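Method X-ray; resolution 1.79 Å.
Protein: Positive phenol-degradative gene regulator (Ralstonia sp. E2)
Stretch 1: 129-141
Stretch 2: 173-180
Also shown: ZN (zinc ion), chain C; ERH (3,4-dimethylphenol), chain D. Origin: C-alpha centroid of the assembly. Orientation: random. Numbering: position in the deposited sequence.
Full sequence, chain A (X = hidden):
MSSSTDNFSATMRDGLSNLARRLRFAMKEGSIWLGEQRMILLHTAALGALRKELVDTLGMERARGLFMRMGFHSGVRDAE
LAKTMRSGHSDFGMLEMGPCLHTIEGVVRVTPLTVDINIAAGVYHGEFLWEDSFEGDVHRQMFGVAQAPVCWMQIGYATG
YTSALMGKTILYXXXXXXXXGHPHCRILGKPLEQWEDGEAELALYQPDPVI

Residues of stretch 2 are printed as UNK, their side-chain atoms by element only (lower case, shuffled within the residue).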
# COMPACT_ATOMS: atom_id res chain seq x y z
N LEU A 129 -3.46 -9.46 20.81
CA LEU A 129 -2.49 -10.36 20.21
C LEU A 129 -2.43 -10.14 18.70
O LEU A 129 -3.48 -10.04 18.04
CB LEU A 129 -2.87 -11.81 20.51
CG LEU A 129 -2.22 -12.89 19.65
CD1 LEU A 129 -0.86 -13.26 20.23
CD2 LEU A 129 -3.12 -14.12 19.54
N TRP A 130 -1.22 -10.06 18.16
CA TRP A 130 -1.03 -9.93 16.72
C TRP A 130 -0.31 -11.16 16.17
O TRP A 130 0.81 -11.43 16.57
CB TRP A 130 -0.21 -8.69 16.38
CG TRP A 130 -0.99 -7.39 16.32
CD1 TRP A 130 -2.34 -7.24 16.32
CD2 TRP A 130 -0.44 -6.07 16.25
NE1 TRP A 130 -2.68 -5.90 16.26
CE2 TRP A 130 -1.52 -5.16 16.24
CE3 TRP A 130 0.86 -5.56 16.23
CZ2 TRP A 130 -1.33 -3.78 16.14
CZ3 TRP A 130 1.04 -4.18 16.18
CH2 TRP A 130 -0.05 -3.31 16.10
N GLU A 131 -0.94 -11.88 15.25
CA GLU A 131 -0.28 -12.99 14.59
C GLU A 131 -0.07 -12.74 13.10
O GLU A 131 -0.97 -12.22 12.41
CB GLU A 131 -1.08 -14.28 14.81
CG GLU A 131 -1.20 -14.66 16.28
CD GLU A 131 -2.01 -15.92 16.48
OE1 GLU A 131 -1.43 -17.03 16.40
OE2 GLU A 131 -3.24 -15.80 16.70
N ASP A 132 1.11 -13.11 12.63
CA ASP A 132 1.47 -12.98 11.22
C ASP A 132 1.43 -11.52 10.79
O ASP A 132 1.00 -11.22 9.68
CB ASP A 132 0.52 -13.80 10.35
CG ASP A 132 0.63 -15.29 10.62
OD1 ASP A 132 1.73 -15.76 10.99
OD2 ASP A 132 -0.40 -15.99 10.46
N SER A 133 1.87 -10.62 11.67
CA SER A 133 1.92 -9.22 11.32
C SER A 133 2.79 -9.09 10.07
O SER A 133 3.88 -9.67 10.01
CB SER A 133 2.46 -8.37 12.47
OG SER A 133 3.87 -8.37 12.48
N PHE A 134 2.31 -8.38 9.07
CA PHE A 134 3.06 -8.30 7.82
C PHE A 134 4.29 -7.42 8.03
O PHE A 134 5.34 -7.64 7.44
CB PHE A 134 2.21 -7.72 6.70
CG PHE A 134 2.33 -6.24 6.57
CD1 PHE A 134 1.60 -5.39 7.39
CD2 PHE A 134 3.22 -5.68 5.67
CE1 PHE A 134 1.73 -4.03 7.30
CE2 PHE A 134 3.36 -4.30 5.57
CZ PHE A 134 2.62 -3.48 6.38
N GLU A 135 4.16 -6.42 8.88
CA GLU A 135 5.16 -5.38 8.96
C GLU A 135 6.42 -5.91 9.64
O GLU A 135 7.56 -5.59 9.22
CB GLU A 135 4.60 -4.16 9.69
CG GLU A 135 5.43 -2.93 9.53
CD GLU A 135 4.75 -1.73 10.11
OE1 GLU A 135 3.71 -1.94 10.76
OE2 GLU A 135 5.26 -0.60 9.94
N GLY A 136 6.22 -6.75 10.65
CA GLY A 136 7.34 -7.36 11.36
C GLY A 136 8.04 -8.36 10.45
O GLY A 136 9.26 -8.44 10.41
N ASP A 137 7.24 -9.11 9.69
CA ASP A 137 7.73 -10.00 8.64
C ASP A 137 8.62 -9.28 7.63
O ASP A 137 9.69 -9.77 7.28
CB ASP A 137 6.56 -10.64 7.89
CG ASP A 137 6.04 -11.89 8.58
OD1 ASP A 137 6.24 -12.02 9.80
OD2 ASP A 137 5.42 -12.73 7.89
N VAL A 138 8.17 -8.12 7.14
CA VAL A 138 8.91 -7.41 6.09
C VAL A 138 10.17 -6.76 6.64
O VAL A 138 11.22 -6.80 5.99
CB VAL A 138 8.06 -6.31 5.40
CG1 VAL A 138 8.86 -5.70 4.25
CG2 VAL A 138 6.75 -6.89 4.89
N HIS A 139 10.07 -6.17 7.82
CA HIS A 139 11.24 -5.60 8.46
C HIS A 139 12.34 -6.65 8.59
O HIS A 139 13.51 -6.38 8.29
CB HIS A 139 10.92 -5.06 9.84
CG HIS A 139 12.09 -4.38 10.49
ND1 HIS A 139 12.38 -3.05 10.27
CD2 HIS A 139 13.06 -4.85 11.30
CE1 HIS A 139 13.46 -2.72 10.94
NE2 HIS A 139 13.90 -3.80 11.57
N ARG A 140 11.96 -7.82 9.08
CA ARG A 140 12.91 -8.89 9.37
C ARG A 140 13.67 -9.30 8.12
O ARG A 140 14.84 -9.67 8.18
CB ARG A 140 12.20 -10.10 9.97
CG ARG A 140 12.62 -10.42 11.40
CD ARG A 140 12.27 -11.85 11.76
NE ARG A 140 12.89 -12.79 10.84
CZ ARG A 140 14.10 -13.32 11.01
NH1 ARG A 140 14.83 -13.00 12.07
NH2 ARG A 140 14.58 -14.18 10.11
N GLN A 141 12.99 -9.22 6.98
CA GLN A 141 13.59 -9.59 5.71
C GLN A 141 14.42 -8.45 5.11
O GLN A 141 15.31 -8.69 4.31
CB GLN A 141 12.51 -10.03 4.73
CG GLN A 141 11.83 -11.33 5.15
CD GLN A 141 10.93 -11.89 4.07
OE1 GLN A 141 10.12 -11.17 3.48
NE2 GLN A 141 11.06 -13.20 3.81
N UNK A 173 1.31 0.82 22.38
CA UNK A 173 2.70 0.41 22.26
C UNK A 173 2.77 -1.10 22.09
O UNK A 173 1.91 -1.84 22.58
n UNK A 173 6.02 3.39 26.68
c UNK A 173 5.51 4.00 25.61
n UNK A 173 5.30 3.33 24.49
c UNK A 173 3.50 0.87 23.47
n UNK A 173 5.18 5.29 25.68
c UNK A 173 4.90 1.33 23.12
c UNK A 173 5.62 1.92 24.32
N UNK A 174 3.78 -1.56 21.36
CA UNK A 174 4.01 -2.99 21.21
C UNK A 174 4.77 -3.52 22.40
O UNK A 174 5.91 -3.11 22.62
o UNK A 174 5.50 -3.30 16.89
c UNK A 174 4.79 -3.28 19.93
c UNK A 174 3.95 -3.30 18.67
c UNK A 174 4.69 -3.97 17.54
o UNK A 174 4.47 -5.17 17.30
N UNK A 175 4.18 -4.43 23.16
CA UNK A 175 4.87 -5.01 24.32
C UNK A 175 5.81 -6.14 23.89
O UNK A 175 6.85 -6.37 24.52
c UNK A 175 3.86 -5.53 25.34
c UNK A 175 3.54 -3.14 26.14
c UNK A 175 2.18 -5.00 27.15
c UNK A 175 2.87 -4.48 25.89
N UNK A 176 5.42 -6.84 22.83
CA UNK A 176 6.23 -7.90 22.23
C UNK A 176 6.01 -7.84 20.72
O UNK A 176 4.99 -7.33 20.25
c UNK A 176 5.02 -10.48 24.88
c UNK A 176 5.83 -9.26 22.79
c UNK A 176 5.79 -9.29 24.32
o UNK A 176 4.73 -11.43 24.12
o UNK A 176 4.70 -10.45 26.09
N UNK A 177 6.97 -8.36 19.95
CA UNK A 177 6.90 -8.25 18.50
C UNK A 177 7.76 -9.28 17.78
O UNK A 177 8.88 -9.56 18.21
s UNK A 177 7.39 -6.68 16.28
c UNK A 177 7.32 -6.85 18.06
N UNK A 178 7.24 -9.82 16.68
CA UNK A 178 7.95 -10.81 15.89
C UNK A 178 9.25 -10.28 15.33
O UNK A 178 10.26 -10.98 15.27
c UNK A 178 7.10 -11.31 14.72
c UNK A 178 5.91 -12.11 15.25
c UNK A 178 6.63 -10.12 13.87
N UNK A 179 9.22 -9.03 14.89
CA UNK A 179 10.38 -8.39 14.31
C UNK A 179 11.58 -8.43 15.24
O UNK A 179 12.71 -8.32 14.79
N UNK A 180 11.32 -8.61 16.54
CA UNK A 180 12.39 -8.60 17.54
C UNK A 180 12.82 -9.99 17.98
O UNK A 180 13.78 -10.13 18.74
s UNK A 180 11.95 -6.00 18.51
c UNK A 180 11.96 -7.79 18.77
ZN ZN C . 5.29 -6.29 15.79
O01 ERH D . -4.86 -3.84 14.58
C02 ERH D . -6.31 -3.16 18.00
C03 ERH D . -7.07 -1.43 16.40
C04 ERH D . -7.03 -2.05 17.78
C05 ERH D . -5.54 -3.80 16.86
C06 ERH D . -6.39 -1.99 15.39
C07 ERH D . -5.57 -3.25 15.63
C08 ERH D . -6.27 -3.78 19.38
C09 ERH D . -7.88 -0.17 16.16

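Position 173 carries three carbons, a nitrogen, and then a carbon bearing two more nitrogens. That guanidinium pattern identifies Arg173. Its side chain is out of reach of stretch 1 and covers none of it.

Position 174 has three side-chain carbons, the third carrying two oxygens. The CA-to-CB bond points sideways, but the end of the chain comes nearer to stretch 1, where one oxygen lies 3.7 Å from Trp130 CZ3, at the edge of the indole ring. The same oxygen lies 2.0 Å from ZN. An acid with two carbons before its carboxylate is Glu174; OE2 is the zinc ligand, and its negative charge suits a metal cation. The indole it borders gives a weak hydrogen bond from Trp130 NE1 to ERH O01 at 3.4 Å.

Position 175 shows four carbons, forked at the second, with no heteroatom: Leu175. It is exposed and out of reach of stretch 1, at a corner of the chain.

Position 176 again has three carbons, the third carrying two oxygens, so it is Glu176. Its side chain is out of reach of stretch 1 and is not among the zinc ligands; one oxygen is hydrogen-bonded elsewhere in the structure.

Position 177 has one carbon followed by sulfur, and the sulfur sits 2.2 Å from ZN. This is Cys177, whose SG is a soft ligand well suited to zinc; two further ligand atoms come from elsewhere in the structure.

Position 178 has three carbons, branched at CB. One methyl reaches Ser133 OG at 3.6 Å and Gly136 CA at 3.8 Å. The residue is Val178, and the methyl is CG2; a compact, branched aliphatic side chain fits closely against the start of the helix.

Position 179 has no side-chain atoms and is therefore Gly179. Its CA lies 4.4 Å from Gly136 CA, so backbone packs on backbone.

Position 180 has one carbon and one sulfur: Cys180. Its CA-to-CB bond points away from stretch 1, and Cys180 N donates to Cys177 O at 3.1 Å, closing the short 3-10 turn.

The contact works by packing, without a hydrogen bond between the stretches. Ser133 caps the helix through a weak bond from Gly136 N to Ser133 OG, 3.4 Å, while Val178 rests on this first turn. Gly136 is essential to the fit as built: an ideal CB there would clash with Val178 CG2 at 2.4 Å. Farther along, the aliphatic part of Arg140 lies over the turn, with Arg140 CG 4.0 Å from Gly179 O.

Stretch 2 173-180: RELECVGC
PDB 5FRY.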